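Local coordinates for amidohydrolase family protein (Acinetobacter baumannii, PDB 4I6K) that probably hydrolyses 2-pyrone-4,6-dicarboxylic acid, as an amidohydrolase-family enzyme, and binds citric acid in the crystal, at residues A[195-198]-A[199-202]; A[186-189]-A[190-194]; A[139-142]-A[143-147]. All coordinates share one frame; numbering follows the deposited sequence.

Contact 1 of 3, residues A[195-198]-A[199-202]; sequences YQKF and LSLL
Leu199 lies one helical turn beyond Tyr195 and can be followed outward from its backbone. Its CB sits over the acceptors of the preceding turn, near Gln196 O and Tyr195 O. CG, turned away from its own carbonyl carbon and lying beside the backbone N (chi1 -71°), comes to 3.3 Å from Tyr195 O. With chi2 near 167°, both methyls lie beside the tyrosine ring: Leu199 CD1 approaches Tyr195 CD2 at 3.7 Å, while Leu199 CD2 approaches CE2 of the same ring at 4.0 Å. The tyrosine is thus met obliquely along the side carrying CD2 and CE2, and its hydroxyl continues past the leucine to a hydrogen bond with Phe181 O.

Beneath these side chains runs ordinary alpha-helical bonding, Leu199 N to Tyr195 O at 2.9 Å and Ser200 N to Gln196 O at 3.1 Å. The segment is the C-terminal part of helix 193-201, the helical arm of a beta-alpha-beta crossover between strands 176-178 and 207-210 in the (beta/alpha)8 barrel of the amidohydrolase family. Leu199 packs on Ile233 and Phe234 of helix 222-237, Phe198 on Leu162 of helix 159-169, and Tyr195 touches both helices.

Toward the end of the helix the bonding changes. Leu201 N gives only a weak bond to Lys197 O but also reaches Phe198 O at 3.0 Å, from above the carbonyl plane. Ser200 OG, set between its backbone N and carbonyl carbon (chi1 68°), points back to Lys197 O at a modelled 2.5 Å, too short to be taken at face value. One turn on from Phe198, Leu202 CD2 lies 3.8 Å from Phe198 CE2 in another oblique approach, and Leu202 also packs on Ile209 and His207 of the following strand.

Contact 2 of 3, residues A[186-189]-A[190-194]; sequences PVKG and IEDPD
Lys188 and Asp192 meet where the loop after strand 176-178 turns into helix 193-201, through a type I beta turn running from Gly189 to Asp192 and an N-cap supplied by Asp192 itself. The close packing lies at the base of the two side chains. Lys188 CB and Asp192 CB are 3.4 Å apart, and the lysine CB also faces the carboxylate carbon, so the contact begins with methylene against methylene before any charge is involved. The same aspartate CB lies only 3.0 Å from Gly189 O. Asp192 N closes the turn by donating to Gly189 O at 3.1 Å, approaching from above the carbonyl plane. Gly189 itself has a positive phi of 65°, a conformation that favours glycine and leads the chain into the turn.

Outward from this base the grip weakens. The lysine runs nearly extended through CD, which passes Asp192 OD1 at 3.7 Å, and then bends at its last torsion (chi4 -94°) to bring NZ over the carboxylate. The resulting salt bridge is long, with Lys188 NZ 3.9 Å from Asp192 OD2, and it lies on an exposed lysine, so its electrostatic contribution is probably modest. Glu191 likewise occupies the solvent side, whereas Ile190 turns inward from the turn to pack on Gln229 and Ile233 of helix 222-237.

The carboxylate is held more firmly by the helix it precedes. Asp192 CG lies anti to the backbone N (chi1 175°), which puts the carboxylate within reach of Asp194 N. There OD2 takes up one of the first-turn N-H groups, which in general lack an i-4 carbonyl partner: Asp194 N donates to Asp192 OD2 at 2.9 Å, reaching the oxygen from above the carboxylate plane.

Contact 3 of 3, residues A[139-142]-A[143-147]; sequences WQKF and LRNVE
The Phe142 ring carries Val146 CG2 over one face, 4.0 Å from the ring centroid and 17° off its normal, a CH-pi contact displaced toward the CE1-CZ rim. The indole of Trp139 is used differently: Leu143 CG lies at its edge, near the ring plane, 4.4 Å from CE3, while the indole also stacks with His104. Leu143 CD2 touches Phe142 CD1 at 4.2 Å, linking the two aromatic contacts.

Among the polar side chains, Lys141 curls across Asn145 at about a right angle. Bends at chi2, chi3 and chi4 bring its NZ within 3.4 Å of Asn145 OD1, a weak hydrogen bond; Asn145 also touches Phe108 and Leu111. Further along, Arg144 NH2 forms a salt bridge with Glu147 OE1 at 2.6 Å, using the syn lone pair of that oxygen; Glu147 OE2 is also bonded, to Ser173 N.

Regular bonds such as Val146 N to Phe142 O (3.0 Å) carry these side chains on successive turns. Phe142 packs on Leu111 of helix 108-115, and the whole forms an amphipathic outer helix, 137-148, linking strands 119-125 and 152-156 in a beta-alpha-beta unit of the (beta/alpha)8 barrel.

Along the chain the order is contact 3, contact 2, contact 1. Contacts 2 and 1 form one run: the loop and cap of 186-194 lead directly into the body of helix 193-201, with centres about 11 Å apart. Gln196 NE2 bonds back to Ile190 O, tying helix to turn. Contact 3 stands apart on helix 137-148, its centre about 24 Å from that of contact 1 and about 31 Å from that of contact 2, without touching either. The two helices belong to different beta-alpha-beta units around the same eight-stranded parallel sheet, and strands 152-156 and 176-178 with helix 159-169 lie between them in sequence. Together the contacts sample how outer helices of this barrel begin, continue and end.

Contact 1 of 3, residues A[195-198]-A[199-202]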
loop_
_atom_site.group_PDB
_atom_site.type_symbol
_atom_site.label_atom_id
_atom_site.label_comp_id
_atom_site.label_asym_id
_atom_site.label_seq_id
_atom_site.Cartn_x
_atom_site.Cartn_y
_atom_site.Cartn_z
ATOM N N TYR A 195 8.546 -14.869 7.485
ATOM C CA TYR A 195 7.156 -14.469 7.486
ATOM C C TYR A 195 6.555 -14.693 8.863
ATOM O O TYR A 195 5.733 -13.892 9.341
ATOM C CB TYR A 195 6.340 -15.214 6.431
ATOM C CG TYR A 195 5.000 -14.542 6.188
ATOM C CD1 TYR A 195 4.936 -13.293 5.588
ATOM C CD2 TYR A 195 3.806 -15.143 6.583
ATOM C CE1 TYR A 195 3.733 -12.664 5.368
ATOM C CE2 TYR A 195 2.601 -14.523 6.367
ATOM C CZ TYR A 195 2.574 -13.279 5.762
ATOM O OH TYR A 195 1.379 -12.642 5.542
ATOM N N GLN A 196 6.965 -15.794 9.492
ATOM C CA GLN A 196 6.486 -16.133 10.812
ATOM C C GLN A 196 6.931 -15.069 11.802
ATOM O O GLN A 196 6.155 -14.647 12.651
ATOM C CB GLN A 196 6.990 -17.517 11.252
ATOM C CG GLN A 196 6.386 -18.686 10.490
ATOM C CD GLN A 196 4.877 -18.807 10.684
ATOM O OE1 GLN A 196 4.386 -18.870 11.807
ATOM N NE2 GLN A 196 4.137 -18.847 9.580
ATOM N N LYS A 197 8.187 -14.649 11.707
ATOM C CA LYS A 197 8.683 -13.618 12.606
ATOM C C LYS A 197 7.876 -12.345 12.394
ATOM O O LYS A 197 7.400 -11.725 13.352
ATOM C CB LYS A 197 10.166 -13.356 12.366
ATOM C CG LYS A 197 10.751 -12.250 13.252
ATOM C CD LYS A 197 11.100 -12.733 14.653
ATOM C CE LYS A 197 12.586 -13.073 14.763
ATOM N NZ LYS A 197 12.972 -13.491 16.143
ATOM N N PHE A 198 7.715 -11.973 11.125
ATOM C CA PHE A 198 6.924 -10.805 10.723
ATOM C C PHE A 198 5.566 -10.800 11.409
ATOM O O PHE A 198 5.180 -9.816 12.035
ATOM C CB PHE A 198 6.762 -10.790 9.194
ATOM C CG PHE A 198 5.548 -10.046 8.710
ATOM C CD1 PHE A 198 4.488 -10.724 8.134
ATOM C CD2 PHE A 198 5.466 -8.669 8.824
ATOM C CE1 PHE A 198 3.374 -10.035 7.677
ATOM C CE2 PHE A 198 4.352 -7.982 8.378
ATOM C CZ PHE A 198 3.307 -8.663 7.806
ATOM N N LEU A 199 4.862 -11.925 11.309
ATOM C CA LEU A 199 3.546 -12.078 11.905
ATOM C C LEU A 199 3.576 -11.825 13.408
ATOM O O LEU A 199 2.687 -11.176 13.952
ATOM C CB LEU A 199 3.009 -13.481 11.631
ATOM C CG LEU A 199 2.588 -13.801 10.200
ATOM C CD1 LEU A 199 2.400 -15.290 10.050
ATOM C CD2 LEU A 199 1.310 -13.064 9.843
ATOM N N SER A 200 4.588 -12.356 14.082
ATOM C CA SER A 200 4.682 -12.198 15.528
ATOM C C SER A 200 4.946 -10.733 15.914
ATOM O O SER A 200 4.656 -10.306 17.035
ATOM C CB SER A 200 5.800 -13.079 16.067
ATOM O OG SER A 200 7.062 -12.592 15.627
ATOM N N LEU A 201 5.498 -9.967 14.982
ATOM C CA LEU A 201 5.897 -8.585 15.263
ATOM C C LEU A 201 4.722 -7.644 15.117
ATOM O O LEU A 201 4.789 -6.478 15.518
ATOM C CB LEU A 201 7.009 -8.141 14.310
ATOM C CG LEU A 201 8.324 -8.897 14.415
ATOM C CD1 LEU A 201 9.292 -8.457 13.321
ATOM C CD2 LEU A 201 8.891 -8.643 15.795
ATOM N N LEU A 202 3.651 -8.148 14.517
ATOM C CA LEU A 202 2.478 -7.330 14.274
ATOM C C LEU A 202 1.819 -6.949 15.590
ATOM O O LEU A 202 1.653 -7.795 16.488
ATOM C CB LEU A 202 1.478 -8.075 13.394
ATOM C CG LEU A 202 1.882 -8.349 11.948
ATOM C CD1 LEU A 202 0.859 -9.270 11.306
ATOM C CD2 LEU A 202 1.999 -7.046 11.167
#

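Contact 2 of 3, residues A[186-189]-A[190-194]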
loop_
_atom_site.group_PDB
_atom_site.type_symbol
_atom_site.label_atom_id
_atom_site.label_comp_id
_atom_site.label_asym_id
_atom_site.label_seq_id
_atom_site.Cartn_x
_atom_site.Cartn_y
_atom_site.Cartn_z
ATOM N N PRO A 186 7.408 -16.076 -2.657
ATOM C CA PRO A 186 6.813 -17.018 -3.603
ATOM C C PRO A 186 7.259 -18.459 -3.329
ATOM O O PRO A 186 6.462 -19.385 -3.470
ATOM C CB PRO A 186 7.330 -16.521 -4.962
ATOM C CG PRO A 186 7.648 -15.058 -4.729
ATOM C CD PRO A 186 8.173 -15.010 -3.324
ATOM N N VAL A 187 8.515 -18.633 -2.914
ATOM C CA VAL A 187 9.088 -19.962 -2.706
ATOM C C VAL A 187 8.927 -20.472 -1.278
ATOM O O VAL A 187 8.374 -21.550 -1.053
ATOM C CB VAL A 187 10.586 -19.988 -3.077
ATOM C CG1 VAL A 187 11.258 -21.188 -2.463
ATOM C CG2 VAL A 187 10.749 -20.009 -4.579
ATOM N N LYS A 188 9.404 -19.692 -0.313
ATOM C CA LYS A 188 9.410 -20.114 1.087
ATOM C C LYS A 188 8.009 -20.116 1.711
ATOM O O LYS A 188 7.765 -20.803 2.708
ATOM C CB LYS A 188 10.368 -19.224 1.893
ATOM C CG LYS A 188 11.872 -19.494 1.642
ATOM C CD LYS A 188 12.718 -18.242 1.941
ATOM C CE LYS A 188 14.152 -18.570 2.367
ATOM N NZ LYS A 188 14.297 -18.649 3.862
ATOM N N GLY A 189 7.089 -19.350 1.126
ATOM C CA GLY A 189 5.683 -19.369 1.551
ATOM C C GLY A 189 5.388 -18.880 2.967
ATOM O O GLY A 189 6.182 -18.156 3.591
ATOM N N ILE A 190 4.221 -19.279 3.459
ATOM C CA ILE A 190 3.736 -18.919 4.786
ATOM C C ILE A 190 4.684 -19.353 5.896
ATOM O O ILE A 190 4.961 -18.585 6.814
ATOM C CB ILE A 190 2.347 -19.551 5.048
ATOM C CG1 ILE A 190 1.328 -19.042 4.022
ATOM C CG2 ILE A 190 1.866 -19.270 6.470
ATOM C CD1 ILE A 190 0.955 -17.596 4.194
ATOM N N GLU A 191 5.172 -20.589 5.808
ATOM C CA GLU A 191 6.061 -21.155 6.826
ATOM C C GLU A 191 7.461 -20.545 6.759
ATOM O O GLU A 191 8.328 -20.834 7.587
ATOM C CB GLU A 191 6.155 -22.676 6.668
ATOM C CG GLU A 191 4.825 -23.396 6.705
ATOM C CD GLU A 191 4.013 -23.084 7.957
ATOM O OE1 GLU A 191 4.538 -22.408 8.871
ATOM O OE2 GLU A 191 2.843 -23.523 8.031
ATOM N N ASP A 192 7.705 -19.703 5.767
ATOM C CA ASP A 192 8.969 -18.989 5.752
ATOM C C ASP A 192 9.228 -18.349 7.134
ATOM O O ASP A 192 8.463 -17.485 7.576
ATOM C CB ASP A 192 8.924 -17.920 4.677
ATOM C CG ASP A 192 10.147 -17.067 4.678
ATOM O OD1 ASP A 192 10.237 -16.177 3.816
ATOM O OD2 ASP A 192 11.010 -17.292 5.544
ATOM N N PRO A 193 10.294 -18.782 7.833
ATOM C CA PRO A 193 10.612 -18.207 9.149
ATOM C C PRO A 193 10.515 -16.682 9.168
ATOM O O PRO A 193 10.032 -16.111 10.136
ATOM C CB PRO A 193 12.063 -18.641 9.393
ATOM C CG PRO A 193 12.217 -19.903 8.595
ATOM C CD PRO A 193 11.238 -19.843 7.439
ATOM N N ASP A 194 10.973 -16.019 8.118
ATOM C CA ASP A 194 10.877 -14.566 8.095
ATOM C C ASP A 194 9.429 -14.115 8.127
ATOM O O ASP A 194 9.113 -13.073 8.690
ATOM C CB ASP A 194 11.549 -13.986 6.855
ATOM C CG ASP A 194 13.034 -14.228 6.836
ATOM O OD1 ASP A 194 13.626 -14.090 5.755
ATOM O OD2 ASP A 194 13.610 -14.549 7.892
#

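Contact 3 of 3, residues A[139-142]-A[143-147]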
loop_
_atom_site.group_PDB
_atom_site.type_symbol
_atom_site.label_atom_id
_atom_site.label_comp_id
_atom_site.label_asym_id
_atom_site.label_seq_id
_atom_site.Cartn_x
_atom_site.Cartn_y
_atom_site.Cartn_z
ATOM N N TRP A 139 17.191 9.693 10.060
ATOM C CA TRP A 139 15.978 8.900 9.884
ATOM C C TRP A 139 14.989 9.144 11.001
ATOM O O TRP A 139 13.795 9.296 10.749
ATOM C CB TRP A 139 16.289 7.408 9.773
ATOM C CG TRP A 139 16.454 7.018 8.348
ATOM C CD1 TRP A 139 17.624 6.768 7.694
ATOM C CD2 TRP A 139 15.413 6.883 7.379
ATOM N NE1 TRP A 139 17.375 6.463 6.378
ATOM C CE2 TRP A 139 16.026 6.534 6.155
ATOM C CE3 TRP A 139 14.022 7.021 7.425
ATOM C CZ2 TRP A 139 15.297 6.315 4.989
ATOM C CZ3 TRP A 139 13.295 6.804 6.269
ATOM C CH2 TRP A 139 13.935 6.449 5.065
ATOM N N GLN A 140 15.499 9.179 12.232
ATOM C CA GLN A 140 14.680 9.443 13.405
ATOM C C GLN A 140 14.004 10.805 13.287
ATOM O O GLN A 140 12.842 10.974 13.675
ATOM C CB GLN A 140 15.525 9.390 14.682
ATOM C CG GLN A 140 16.213 8.057 14.935
ATOM C CD GLN A 140 16.776 7.942 16.347
ATOM O OE1 GLN A 140 17.438 8.856 16.851
ATOM N NE2 GLN A 140 16.509 6.816 16.994
ATOM N N LYS A 141 14.730 11.781 12.750
ATOM C CA LYS A 141 14.161 13.118 12.636
ATOM C C LYS A 141 13.014 13.173 11.630
ATOM O O LYS A 141 11.939 13.708 11.916
ATOM C CB LYS A 141 15.221 14.155 12.284
ATOM C CG LYS A 141 14.739 15.553 12.614
ATOM C CD LYS A 141 13.865 15.472 13.871
ATOM C CE LYS A 141 12.601 16.307 13.750
ATOM N NZ LYS A 141 11.442 15.651 14.428
ATOM N N PHE A 142 13.265 12.643 10.440
ATOM C CA PHE A 142 12.221 12.482 9.440
ATOM C C PHE A 142 11.008 11.840 10.090
ATOM O O PHE A 142 9.895 12.356 10.015
ATOM C CB PHE A 142 12.723 11.579 8.317
ATOM C CG PHE A 142 11.705 11.324 7.250
ATOM C CD1 PHE A 142 11.248 10.050 7.006
ATOM C CD2 PHE A 142 11.202 12.366 6.502
ATOM C CE1 PHE A 142 10.321 9.820 6.026
ATOM C CE2 PHE A 142 10.275 12.139 5.531
ATOM C CZ PHE A 142 9.832 10.869 5.290
ATOM N N LEU A 143 11.244 10.707 10.747
ATOM C CA LEU A 143 10.165 9.899 11.294
ATOM C C LEU A 143 9.396 10.599 12.386
ATOM O O LEU A 143 8.186 10.475 12.448
ATOM C CB LEU A 143 10.695 8.568 11.802
ATOM C CG LEU A 143 11.118 7.640 10.674
ATOM C CD1 LEU A 143 11.861 6.457 11.237
ATOM C CD2 LEU A 143 9.902 7.194 9.847
ATOM N N ARG A 144 10.090 11.330 13.256
ATOM C CA ARG A 144 9.390 12.124 14.264
ATOM C C ARG A 144 8.491 13.158 13.593
ATOM O O ARG A 144 7.400 13.469 14.073
ATOM C CB ARG A 144 10.385 12.790 15.207
ATOM C CG ARG A 144 11.021 11.814 16.179
ATOM C CD ARG A 144 9.954 11.060 16.937
ATOM N NE ARG A 144 10.465 9.853 17.590
ATOM C CZ ARG A 144 9.722 9.051 18.351
ATOM N NH1 ARG A 144 10.253 7.959 18.909
ATOM N NH2 ARG A 144 8.441 9.349 18.555
ATOM N N ASN A 145 8.945 13.676 12.457
ATOM C CA ASN A 145 8.132 14.615 11.691
ATOM C C ASN A 145 6.848 14.000 11.137
ATOM O O ASN A 145 5.767 14.571 11.292
ATOM C CB ASN A 145 8.951 15.226 10.566
ATOM C CG ASN A 145 9.889 16.295 11.056
ATOM O OD1 ASN A 145 9.557 17.064 11.963
ATOM N ND2 ASN A 145 11.068 16.360 10.458
ATOM N N VAL A 146 6.981 12.840 10.487
ATOM C CA VAL A 146 5.834 12.070 10.012
ATOM C C VAL A 146 4.856 11.783 11.161
ATOM O O VAL A 146 3.641 11.918 11.017
ATOM C CB VAL A 146 6.270 10.708 9.355
ATOM C CG1 VAL A 146 5.049 9.920 8.832
ATOM C CG2 VAL A 146 7.237 10.935 8.223
ATOM N N GLU A 147 5.392 11.340 12.291
ATOM C CA GLU A 147 4.565 11.110 13.474
ATOM C C GLU A 147 3.746 12.366 13.839
ATOM O O GLU A 147 2.536 12.293 14.054
ATOM C CB GLU A 147 5.469 10.722 14.625
ATOM C CG GLU A 147 4.775 10.285 15.886
ATOM C CD GLU A 147 5.788 9.940 16.955
ATOM O OE1 GLU A 147 6.830 10.624 17.029
ATOM O OE2 GLU A 147 5.559 8.981 17.712
#